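Local atomic coordinates of Aln2 (Streptomyces sp. CM020, PDB entry 6P7L), a protein that belongs to the NTF2-like superfamily, with a SnoaL-like fold, and probably takes part in biosynthesis of the polyketide antibiotic alnumycin. Residues V116-Y121 / V141-V146; A122-T127 / L134-C139. All coordinates share one frame; numbering follows the deposited sequence.

Contact 1 (V116-Y121 / V141-V146)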
loop_
_atom_site.group_PDB
_atom_site.type_symbol
_atom_site.label_atom_id
_atom_site.label_comp_id
_atom_site.label_asym_id
_atom_site.label_seq_id
_atom_site.Cartn_x
_atom_site.Cartn_y
_atom_site.Cartn_z
ATOM N N VAL A 116 1.405 4.627 -20.947
ATOM C CA VAL A 116 1.127 4.892 -19.542
ATOM C C VAL A 116 2.419 5.159 -18.788
ATOM O O VAL A 116 3.378 4.389 -18.887
ATOM C CB VAL A 116 0.365 3.716 -18.900
ATOM C CG1 VAL A 116 0.123 4.027 -17.456
ATOM C CG2 VAL A 116 -0.915 3.437 -19.664
ATOM N N SER A 117 2.463 6.265 -18.048
ATOM C CA SER A 117 3.612 6.609 -17.212
ATOM C C SER A 117 3.176 6.500 -15.760
ATOM O O SER A 117 2.128 7.042 -15.389
ATOM C CB SER A 117 4.110 8.039 -17.500
ATOM O OG SER A 117 4.619 8.162 -18.808
ATOM N N THR A 118 3.973 5.820 -14.945
ATOM C CA THR A 118 3.714 5.759 -13.516
ATOM C C THR A 118 4.959 6.154 -12.719
ATOM O O THR A 118 6.101 6.078 -13.192
ATOM C CB THR A 118 3.239 4.364 -13.070
ATOM O OG1 THR A 118 4.356 3.466 -13.120
ATOM C CG2 THR A 118 2.074 3.836 -13.936
ATOM N N SER A 119 4.727 6.597 -11.485
ATOM C CA SER A 119 5.789 6.862 -10.519
ATOM C C SER A 119 5.254 6.382 -9.185
ATOM O O SER A 119 4.058 6.538 -8.884
ATOM C CB SER A 119 6.190 8.346 -10.461
ATOM O OG SER A 119 5.257 9.128 -9.712
ATOM N N TYR A 120 6.126 5.762 -8.409
ATOM C CA TYR A 120 5.659 5.214 -7.142
ATOM C C TYR A 120 6.827 4.967 -6.208
ATOM O O TYR A 120 7.996 4.979 -6.609
ATOM C CB TYR A 120 4.896 3.918 -7.346
ATOM C CG TYR A 120 5.568 2.871 -8.192
ATOM C CD1 TYR A 120 5.485 2.913 -9.581
ATOM C CD2 TYR A 120 6.253 1.810 -7.605
ATOM C CE1 TYR A 120 6.045 1.912 -10.364
ATOM C CE2 TYR A 120 6.815 0.794 -8.362
ATOM C CZ TYR A 120 6.723 0.863 -9.757
ATOM O OH TYR A 120 7.287 -0.129 -10.533
ATOM N N TYR A 121 6.478 4.763 -4.939
ATOM C CA TYR A 121 7.418 4.311 -3.935
ATOM C C TYR A 121 7.451 2.780 -3.926
ATOM O O TYR A 121 6.417 2.132 -4.077
ATOM C CB TYR A 121 6.984 4.771 -2.548
ATOM C CG TYR A 121 6.875 6.280 -2.330
ATOM C CD1 TYR A 121 7.358 7.181 -3.254
ATOM C CD2 TYR A 121 6.298 6.783 -1.176
ATOM C CE1 TYR A 121 7.290 8.560 -3.025
ATOM C CE2 TYR A 121 6.202 8.135 -0.946
ATOM C CZ TYR A 121 6.725 9.019 -1.872
ATOM O OH TYR A 121 6.685 10.369 -1.620
ATOM N N VAL A 141 10.390 4.844 -8.106
ATOM C CA VAL A 141 10.372 4.106 -9.359
ATOM C C VAL A 141 9.548 4.872 -10.383
ATOM O O VAL A 141 8.475 5.405 -10.067
ATOM C CB VAL A 141 9.812 2.684 -9.172
ATOM C CG1 VAL A 141 9.988 1.927 -10.464
ATOM C CG2 VAL A 141 10.526 1.990 -8.069
ATOM N N ARG A 142 10.058 4.926 -11.613
ATOM C CA ARG A 142 9.325 5.477 -12.748
ATOM C C ARG A 142 9.257 4.409 -13.836
ATOM O O ARG A 142 10.291 3.908 -14.294
ATOM C CB ARG A 142 9.962 6.766 -13.282
ATOM C CG ARG A 142 9.832 7.945 -12.354
ATOM C CD ARG A 142 10.062 9.243 -13.062
ATOM N NE ARG A 142 9.577 10.361 -12.247
ATOM C CZ ARG A 142 10.243 10.909 -11.244
ATOM N NH1 ARG A 142 11.440 10.455 -10.910
ATOM N NH2 ARG A 142 9.700 11.912 -10.579
ATOM N N ASP A 143 8.036 4.083 -14.273
ATOM C CA ASP A 143 7.813 3.103 -15.322
ATOM C C ASP A 143 7.114 3.731 -16.523
ATOM O O ASP A 143 6.363 4.703 -16.391
ATOM C CB ASP A 143 6.886 1.951 -14.858
ATOM C CG ASP A 143 7.553 0.959 -13.937
ATOM O OD1 ASP A 143 8.803 0.880 -13.910
ATOM O OD2 ASP A 143 6.761 0.278 -13.209
ATOM N N THR A 144 7.289 3.128 -17.690
ATOM C CA THR A 144 6.342 3.332 -18.778
ATOM C C THR A 144 5.788 1.965 -19.152
ATOM O O THR A 144 6.531 0.961 -19.171
ATOM C CB THR A 144 6.945 4.009 -20.022
ATOM O OG1 THR A 144 7.813 3.094 -20.693
ATOM C CG2 THR A 144 7.676 5.272 -19.638
ATOM N N LEU A 145 4.481 1.934 -19.398
ATOM C CA LEU A 145 3.774 0.742 -19.835
ATOM C C LEU A 145 3.159 0.997 -21.202
ATOM O O LEU A 145 2.773 2.126 -21.544
ATOM C CB LEU A 145 2.666 0.331 -18.844
ATOM C CG LEU A 145 3.042 0.387 -17.372
ATOM C CD1 LEU A 145 1.810 0.232 -16.480
ATOM C CD2 LEU A 145 4.087 -0.645 -17.074
ATOM N N VAL A 146 3.054 -0.075 -21.982
ATOM C CA VAL A 146 2.459 0.001 -23.306
ATOM C C VAL A 146 1.505 -1.171 -23.462
ATOM O O VAL A 146 1.632 -2.196 -22.797
ATOM C CB VAL A 146 3.514 -0.000 -24.420
ATOM C CG1 VAL A 146 4.381 1.241 -24.337
ATOM C CG2 VAL A 146 4.360 -1.294 -24.386
#
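Val-141 opens the ladder by trading both backbone hydrogen bonds with Tyr-120, and its side chain lies over one face of the tyrosine ring. The ladder is a regular antiparallel part of hairpin 116-127/133-148, in the sheet of the NTF2-like fold and packed against helix 34-52. The ring contact is CH-pi: CB of Val-141 sits 3.8 Å from the ring centroid of Tyr-120, shifted toward the rim, and CG1 reaches on to the hydroxyl end. In Tyr-120, chi1 of 50° sets CG between the backbone N and the carbonyl carbon, and chi2 of -83° turns the ring so that one face meets Val-141. Arg-142, on the face shared with Ser-119, sets CG 4.1 Å from Ser-119 CB. Asp-143 pairs with Thr-118 through two main-chain bonds, and its CB comes within 3.4 Å of Thr-118 OG1. From Tyr-120, OH donates to Asp-143 OD2 over 2.8 Å, arriving from above the carboxylate plane, with ring and carboxylate planes 69° apart. Thr-144 contributes mainly a CA-H...O contact to Val-116 O (3.1 Å). Leu-145 closes the antiparallel run with two bonds to Val-116, their CB atoms 4.1 Å apart. Tyr-44 of helix 34-52 also bonds to Asp-143 OD2 and to Thr-118 OG1, while Arg-157 forms a salt bridge with OD1. OD2 is thus gripped by two tyrosine hydroxyls and OD1 by Arg-157, which fixes the rotation of the buried carboxylate.

Contact 2 (A122-T127 / L134-C139)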
loop_
_atom_site.group_PDB
_atom_site.type_symbol
_atom_site.label_atom_id
_atom_site.label_comp_id
_atom_site.label_asym_id
_atom_site.label_seq_id
_atom_site.Cartn_x
_atom_site.Cartn_y
_atom_site.Cartn_z
ATOM N N ALA A 122 8.619 2.214 -3.661
ATOM C CA ALA A 122 8.755 0.775 -3.514
ATOM C C ALA A 122 9.763 0.428 -2.434
ATOM O O ALA A 122 10.747 1.133 -2.214
ATOM C CB ALA A 122 9.166 0.090 -4.829
ATOM N N THR A 123 9.490 -0.695 -1.769
ATOM C CA THR A 123 10.469 -1.321 -0.903
ATOM C C THR A 123 10.270 -2.823 -0.979
ATOM O O THR A 123 9.323 -3.318 -1.594
ATOM C CB THR A 123 10.376 -0.809 0.532
ATOM O OG1 THR A 123 11.464 -1.367 1.296
ATOM C CG2 THR A 123 9.075 -1.177 1.145
ATOM N N VAL A 124 11.223 -3.537 -0.407
ATOM C CA VAL A 124 11.195 -4.993 -0.332
ATOM C C VAL A 124 11.380 -5.376 1.125
ATOM O O VAL A 124 12.335 -4.923 1.780
ATOM C CB VAL A 124 12.274 -5.631 -1.217
ATOM C CG1 VAL A 124 12.253 -7.126 -1.073
ATOM C CG2 VAL A 124 12.021 -5.238 -2.657
ATOM N N THR A 125 10.458 -6.201 1.626
ATOM C CA THR A 125 10.671 -6.879 2.895
ATOM C C THR A 125 11.254 -8.256 2.605
ATOM O O THR A 125 10.921 -8.891 1.602
ATOM C CB THR A 125 9.388 -7.009 3.724
ATOM O OG1 THR A 125 8.386 -7.690 2.990
ATOM C CG2 THR A 125 8.827 -5.614 4.134
ATOM N N VAL A 126 12.113 -8.730 3.502
ATOM C CA VAL A 126 12.710 -10.055 3.359
ATOM C C VAL A 126 12.492 -10.832 4.648
ATOM O O VAL A 126 13.073 -10.494 5.684
ATOM C CB VAL A 126 14.199 -9.986 3.020
ATOM C CG1 VAL A 126 14.700 -11.376 2.691
ATOM C CG2 VAL A 126 14.435 -9.014 1.847
ATOM N N THR A 127 11.701 -11.895 4.569
ATOM C CA THR A 127 11.290 -12.673 5.729
ATOM C C THR A 127 12.018 -14.006 5.729
ATOM O O THR A 127 11.921 -14.772 4.769
ATOM C CB THR A 127 9.779 -12.885 5.718
ATOM O OG1 THR A 127 9.130 -11.624 5.866
ATOM C CG2 THR A 127 9.340 -13.765 6.871
ATOM N N LEU A 134 13.638 -8.099 7.311
ATOM C CA LEU A 134 14.481 -6.981 6.880
ATOM C C LEU A 134 13.667 -6.072 5.974
ATOM O O LEU A 134 12.800 -6.554 5.245
ATOM C CB LEU A 134 15.719 -7.472 6.125
ATOM C CG LEU A 134 16.608 -8.519 6.786
ATOM C CD1 LEU A 134 17.717 -8.976 5.868
ATOM C CD2 LEU A 134 17.180 -7.941 8.074
ATOM N N VAL A 135 13.875 -4.761 6.077
ATOM C CA VAL A 135 13.275 -3.800 5.148
ATOM C C VAL A 135 14.385 -3.162 4.326
ATOM O O VAL A 135 15.291 -2.524 4.881
ATOM C CB VAL A 135 12.441 -2.744 5.877
ATOM C CG1 VAL A 135 11.840 -1.766 4.892
ATOM C CG2 VAL A 135 11.375 -3.392 6.726
ATOM N N GLU A 136 14.313 -3.334 3.011
ATOM C CA GLU A 136 15.332 -2.791 2.125
ATOM C C GLU A 136 15.158 -1.286 1.910
ATOM O O GLU A 136 14.066 -0.737 2.101
ATOM C CB GLU A 136 15.315 -3.544 0.803
ATOM C CG GLU A 136 15.826 -4.969 0.948
ATOM C CD GLU A 136 16.203 -5.613 -0.384
ATOM O OE1 GLU A 136 15.780 -5.073 -1.434
ATOM O OE2 GLU A 136 16.925 -6.632 -0.362
ATOM N N PRO A 137 16.241 -0.593 1.540
ATOM C CA PRO A 137 16.135 0.850 1.290
ATOM C C PRO A 137 14.985 1.154 0.337
ATOM O O PRO A 137 14.766 0.468 -0.671
ATOM C CB PRO A 137 17.494 1.224 0.682
ATOM C CG PRO A 137 18.376 0.011 0.865
ATOM C CD PRO A 137 17.597 -1.140 1.304
ATOM N N THR A 138 14.262 2.224 0.638
ATOM C CA THR A 138 13.155 2.552 -0.229
ATOM C C THR A 138 13.676 3.095 -1.558
ATOM O O THR A 138 14.814 3.551 -1.681
ATOM C CB THR A 138 12.229 3.534 0.463
ATOM O OG1 THR A 138 12.965 4.659 0.892
ATOM C CG2 THR A 138 11.599 2.915 1.683
ATOM N N CYS A 139 12.837 2.957 -2.580
ATOM C CA CYS A 139 13.121 3.389 -3.940
ATOM C C CYS A 139 11.992 4.266 -4.456
ATOM O O CYS A 139 10.820 4.098 -4.096
ATOM C CB CYS A 139 13.242 2.179 -4.910
ATOM S SG CYS A 139 14.651 1.108 -4.584
#
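The outer half of a beta hairpin, strands 116-127 and 133-148 of the curved sheet of the NTF2-like fold, meets here in an antiparallel pairing that is interrupted midway. Two ladders are present. Near the turn, Val-126 and Leu-134 form a hydrogen-bonded pair, with Thr-125 and Val-135 as the non-hydrogen-bonded pair beside it; at the other end Ala-122 and Cys-139 exchange two backbone bonds. Between them the register slips by one residue, and the chain passes through Glu-136, Pro-137 and Thr-138 as a loop.

The break in the ladder is spanned by a side chain as well as by backbone. Glu-136 N donates to Val-124 O at 2.8 Å in a nearly straight bond (171°). Thr-123 then supplies its hydroxyl: with OG1 anti to the backbone N (chi1 -174°), that oxygen reaches across and donates to Glu-136 O over 2.8 Å, tilted 33° from the carbonyl plane. Val-135 CG1 packs 3.6 Å from the same Thr-123 OG1.

Glu-136 and Val-124 have side chains lying side by side and pointing the same way. The backbone bond from Glu-136 N also brings the glutamate CB close to its acceptor, 3.4 Å from Val-124 O. The carboxylate is taken up by Arg-93 in a salt bridge through OE1. On the face of Thr-125 and Val-135, Thr-125 OG1 is bonded to Trp-102. Thr-138 OG1, in the loop, is bonded to Asp-162 and to Thr-127 of a second subunit, placing the break at a subunit interface. The oxygen that takes the Arg-93 salt bridge, Glu-136 OE1, lies 3.6 Å from Val-124 CB.

In the fold
Both contacts hold the same hairpin, strand 116-127 against strand 133-148, with contact 2 nested inside the loop that contact 1 closes and their centres about 19 Å apart. Contact 1 is the more buried, lying nearer the centre of the chain; there the pairing is regular and a polar cluster is enclosed beneath helix 34-52. Contact 2, farther out and only partly buried, has a shifted register spanned by one backbone bond and one threonine hydroxyl bond, and more of its residues reach neighbouring subunits. The two meet where Val-141 CG2 packs 4.0 Å from Ala-122 CB. Each side chain lies about 4 Å from bound glycerol, probably from the crystallisation liquor, though it may mark a pocket.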